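CREG-like beta-barrel domain-containing protein (Agrobacterium tumefaciens, PDB 3DNH) is of unknown function but contains a CREG-like beta-barrel of the FMN-binding pyridoxamine 5'-phosphate oxidase type, and so may bind a flavin or related cofactor. Local coordinates at residues Ser218-Leu226 / Arg234-Glu242. Numbering follows the deposited sequence.
Sequences SIDPDGIDL and RLWFAERVE
Arg234 grips the carboxylate of Asp220 end-on, one nitrogen to each oxygen. Arg234 NH2 meets Asp220 OD1 at 2.6 Å, in the guanidinium plane and on the syn lone pair. Arg234 NH1 reaches Asp220 OD2 at 2.8 Å, less straight and tilted from that plane. The two flat groups are nearly coplanar, 24° apart. NH1 of Arg234 also donates to Asp225 OD1 at 2.8 Å. This second carboxylate is turned 75° to the guanidinium and is met from above its plane. Its other oxygen, OD2, is hydrogen-bonded to His37 ND1 of helix 28-38. The Arg234 chain is extended as far as NE, with CG anti to the backbone N (chi1 -177°), and this carries the guanidinium across the sheet to Asp220. Asp220 OD1 takes a further bond on its anti lone pair, from Asp222 N at 2.9 Å, forming an Asx turn. OD1 and OD2 of Asp220 are thus both satisfied, and the buried charge of Arg234 is probably balanced by the two aspartates.

The backbones of Ile224 and Leu235 exchange two hydrogen bonds. Beyond them, Asp222 O accepts from Phe237 N at 2.9 Å and from a water that also donates to Phe237 O. Pro221 O accepts from Val241 N on a lone pair, whereas Val241 O is buried without a partner. The Phe237 ring lies with one face over Gly223 CA, 3.6 Å from the ring centroid, in a CH-pi contact. Pro221 CB packs over one face of the Arg240 guanidinium, whose NE is paired with Glu242. Asp222 OD2 forms a salt bridge with Arg33 NH2, and Arg240 NH1 is hydrogen-bonded to Asp175 O. Strands 215-220, 223-227 and 232-236 form an antiparallel three-stranded meander, separate from the barrel, with an Asp220-Arg234-Asp225 salt-bridge network on the face that carries Arg234 and Asp225.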
loop_
_atom_site.group_PDB
_atom_site.type_symbol
_atom_site.label_atom_id
_atom_site.label_comp_id
_atom_site.label_asym_id
_atom_site.label_seq_id
_atom_site.Cartn_x
_atom_site.Cartn_y
_atom_site.Cartn_z
ATOM N N SER A 218 -19.037 13.910 -0.870
ATOM C CA SER A 218 -18.599 15.240 -0.603
ATOM C C SER A 218 -18.688 16.101 -1.836
ATOM O O SER A 218 -18.288 15.671 -2.920
ATOM C CB SER A 218 -17.144 15.211 -0.064
ATOM O OG SER A 218 -16.753 16.435 0.500
ATOM N N ILE A 219 -19.213 17.331 -1.669
ATOM C CA ILE A 219 -19.235 18.354 -2.743
ATOM C C ILE A 219 -18.368 19.509 -2.281
ATOM O O ILE A 219 -18.464 19.916 -1.125
ATOM C CB ILE A 219 -20.664 18.879 -3.007
ATOM C CG1 ILE A 219 -21.596 17.699 -3.406
ATOM C CG2 ILE A 219 -20.635 20.043 -4.031
ATOM C CD1 ILE A 219 -23.078 17.997 -3.333
ATOM N N ASP A 220 -17.513 20.013 -3.171
ATOM C CA ASP A 220 -16.636 21.148 -2.828
ATOM C C ASP A 220 -16.563 22.110 -4.025
ATOM O O ASP A 220 -17.110 21.813 -5.103
ATOM C CB ASP A 220 -15.253 20.649 -2.291
ATOM C CG ASP A 220 -14.461 19.830 -3.330
ATOM O OD1 ASP A 220 -14.074 20.412 -4.383
ATOM O OD2 ASP A 220 -14.214 18.610 -3.115
ATOM N N PRO A 221 -15.937 23.278 -3.851
ATOM C CA PRO A 221 -15.930 24.176 -5.011
ATOM C C PRO A 221 -15.327 23.635 -6.323
ATOM O O PRO A 221 -15.640 24.158 -7.411
ATOM C CB PRO A 221 -15.102 25.379 -4.501
ATOM C CG PRO A 221 -15.362 25.387 -3.038
ATOM C CD PRO A 221 -15.337 23.919 -2.656
ATOM N N ASP A 222 -14.465 22.637 -6.231
ATOM C CA ASP A 222 -13.739 22.134 -7.408
ATOM C C ASP A 222 -14.337 20.836 -7.988
ATOM O O ASP A 222 -14.039 20.437 -9.142
ATOM C CB ASP A 222 -12.255 21.912 -7.053
ATOM C CG ASP A 222 -11.501 23.220 -6.842
ATOM O OD1 ASP A 222 -11.968 24.281 -7.317
ATOM O OD2 ASP A 222 -10.437 23.176 -6.189
ATOM N N GLY A 223 -15.222 20.217 -7.223
ATOM C CA GLY A 223 -15.899 19.010 -7.712
ATOM C C GLY A 223 -16.551 18.161 -6.641
ATOM O O GLY A 223 -16.861 18.649 -5.557
ATOM N N ILE A 224 -16.721 16.873 -6.944
ATOM C CA ILE A 224 -17.583 16.008 -6.171
ATOM C C ILE A 224 -16.862 14.684 -5.969
ATOM O O ILE A 224 -16.387 14.068 -6.952
ATOM C CB ILE A 224 -18.953 15.712 -6.931
ATOM C CG1 ILE A 224 -19.721 17.009 -7.276
ATOM C CG2 ILE A 224 -19.825 14.689 -6.068
ATOM C CD1 ILE A 224 -20.889 16.832 -8.344
ATOM N N ASP A 225 -16.821 14.216 -4.723
ATOM C CA ASP A 225 -16.182 12.959 -4.456
ATOM C C ASP A 225 -17.289 11.976 -4.376
ATOM O O ASP A 225 -18.334 12.287 -3.789
ATOM C CB ASP A 225 -15.424 12.997 -3.135
ATOM C CG ASP A 225 -14.038 13.684 -3.261
ATOM O OD1 ASP A 225 -13.572 14.017 -4.363
ATOM O OD2 ASP A 225 -13.411 13.859 -2.228
ATOM N N LEU A 226 -17.060 10.778 -4.932
ATOM C CA LEU A 226 -18.028 9.653 -4.850
ATOM C C LEU A 226 -17.381 8.371 -4.376
ATOM O O LEU A 226 -16.178 8.176 -4.571
ATOM C CB LEU A 226 -18.742 9.421 -6.197
ATOM C CG LEU A 226 -19.316 10.706 -6.802
ATOM C CD1 LEU A 226 -18.487 11.129 -7.965
ATOM C CD2 LEU A 226 -20.752 10.433 -7.174
ATOM N N ARG A 234 -13.721 10.963 -8.412
ATOM C CA ARG A 234 -13.839 12.409 -8.266
ATOM C C ARG A 234 -14.213 13.035 -9.605
ATOM O O ARG A 234 -13.478 12.900 -10.592
ATOM C CB ARG A 234 -12.556 13.073 -7.707
ATOM C CG ARG A 234 -12.804 14.576 -7.521
ATOM C CD ARG A 234 -11.718 15.268 -6.838
ATOM N NE ARG A 234 -11.899 16.717 -6.705
ATOM C CZ ARG A 234 -12.723 17.370 -5.870
ATOM N NH1 ARG A 234 -13.573 16.729 -5.048
ATOM N NH2 ARG A 234 -12.675 18.716 -5.861
ATOM N N LEU A 235 -15.342 13.728 -9.629
ATOM C CA LEU A 235 -15.779 14.479 -10.841
ATOM C C LEU A 235 -15.333 15.925 -10.687
ATOM O O LEU A 235 -15.759 16.580 -9.752
ATOM C CB LEU A 235 -17.304 14.411 -11.023
ATOM C CG LEU A 235 -17.968 15.061 -12.278
ATOM C CD1 LEU A 235 -17.399 14.533 -13.545
ATOM C CD2 LEU A 235 -19.506 14.841 -12.268
ATOM N N TRP A 236 -14.490 16.426 -11.605
ATOM C CA TRP A 236 -14.058 17.812 -11.550
ATOM C C TRP A 236 -14.971 18.741 -12.299
ATOM O O TRP A 236 -15.359 18.457 -13.444
ATOM C CB TRP A 236 -12.635 17.963 -12.081
ATOM C CG TRP A 236 -11.642 17.177 -11.242
ATOM C CD1 TRP A 236 -11.320 15.836 -11.374
ATOM C CD2 TRP A 236 -10.865 17.667 -10.145
ATOM N NE1 TRP A 236 -10.359 15.477 -10.456
ATOM C CE2 TRP A 236 -10.068 16.571 -9.675
ATOM C CE3 TRP A 236 -10.745 18.920 -9.517
ATOM C CZ2 TRP A 236 -9.169 16.697 -8.595
ATOM C CZ3 TRP A 236 -9.824 19.052 -8.423
ATOM C CH2 TRP A 236 -9.064 17.949 -7.986
ATOM N N PHE A 237 -15.327 19.858 -11.668
ATOM C CA PHE A 237 -16.130 20.879 -12.369
ATOM C C PHE A 237 -15.298 21.518 -13.456
ATOM O O PHE A 237 -14.056 21.605 -13.319
ATOM C CB PHE A 237 -16.621 21.943 -11.391
ATOM C CG PHE A 237 -17.552 21.409 -10.323
ATOM C CD1 PHE A 237 -18.552 20.460 -10.651
ATOM C CD2 PHE A 237 -17.446 21.862 -9.000
ATOM C CE1 PHE A 237 -19.416 19.987 -9.721
ATOM C CE2 PHE A 237 -18.335 21.375 -8.014
ATOM C CZ PHE A 237 -19.303 20.443 -8.364
ATOM N N ALA A 238 -15.950 21.972 -14.526
ATOM C CA ALA A 238 -15.235 22.745 -15.535
ATOM C C ALA A 238 -14.770 24.112 -15.002
ATOM O O ALA A 238 -13.753 24.618 -15.433
ATOM C CB ALA A 238 -16.060 22.910 -16.848
ATOM N N GLU A 239 -15.543 24.716 -14.109
ATOM C CA GLU A 239 -15.097 25.920 -13.429
ATOM C C GLU A 239 -15.502 25.888 -11.960
ATOM O O GLU A 239 -16.364 25.097 -11.578
ATOM C CB GLU A 239 -15.529 27.212 -14.156
ATOM C CG GLU A 239 -17.013 27.407 -14.291
ATOM C CD GLU A 239 -17.353 28.579 -15.194
ATOM O OE1 GLU A 239 -18.560 28.777 -15.475
ATOM O OE2 GLU A 239 -16.425 29.302 -15.622
ATOM N N ARG A 240 -14.821 26.708 -11.144
ATOM C CA ARG A 240 -14.933 26.671 -9.681
ATOM C C ARG A 240 -16.341 27.090 -9.328
ATOM O O ARG A 240 -16.877 28.009 -9.929
ATOM C CB ARG A 240 -13.914 27.651 -9.046
ATOM C CG ARG A 240 -13.980 27.793 -7.527
ATOM C CD ARG A 240 -13.012 28.893 -6.984
ATOM N NE ARG A 240 -13.377 29.247 -5.611
ATOM C CZ ARG A 240 -13.047 28.531 -4.538
ATOM N NH1 ARG A 240 -12.343 27.415 -4.667
ATOM N NH2 ARG A 240 -13.449 28.916 -3.344
ATOM N N VAL A 241 -16.925 26.449 -8.332
ATOM C CA VAL A 241 -18.342 26.666 -7.978
ATOM C C VAL A 241 -18.426 27.278 -6.561
ATOM O O VAL A 241 -17.749 26.830 -5.643
ATOM C CB VAL A 241 -19.133 25.329 -8.095
ATOM C CG1 VAL A 241 -20.443 25.396 -7.330
ATOM C CG2 VAL A 241 -19.392 25.024 -9.588
ATOM N N GLU A 242 -19.221 28.335 -6.396
ATOM C CA GLU A 242 -19.189 29.065 -5.109
ATOM C C GLU A 242 -20.549 29.181 -4.438
ATOM O O GLU A 242 -20.655 29.326 -3.213
ATOM C CB GLU A 242 -18.531 30.437 -5.289
ATOM C CG GLU A 242 -17.006 30.339 -5.252
ATOM C CD GLU A 242 -16.337 31.689 -5.292
ATOM O OE1 GLU A 242 -16.984 32.696 -5.710
ATOM O OE2 GLU A 242 -15.144 31.736 -4.909
HETATM O O HOH W 1 -12.563 21.734 -10.893
#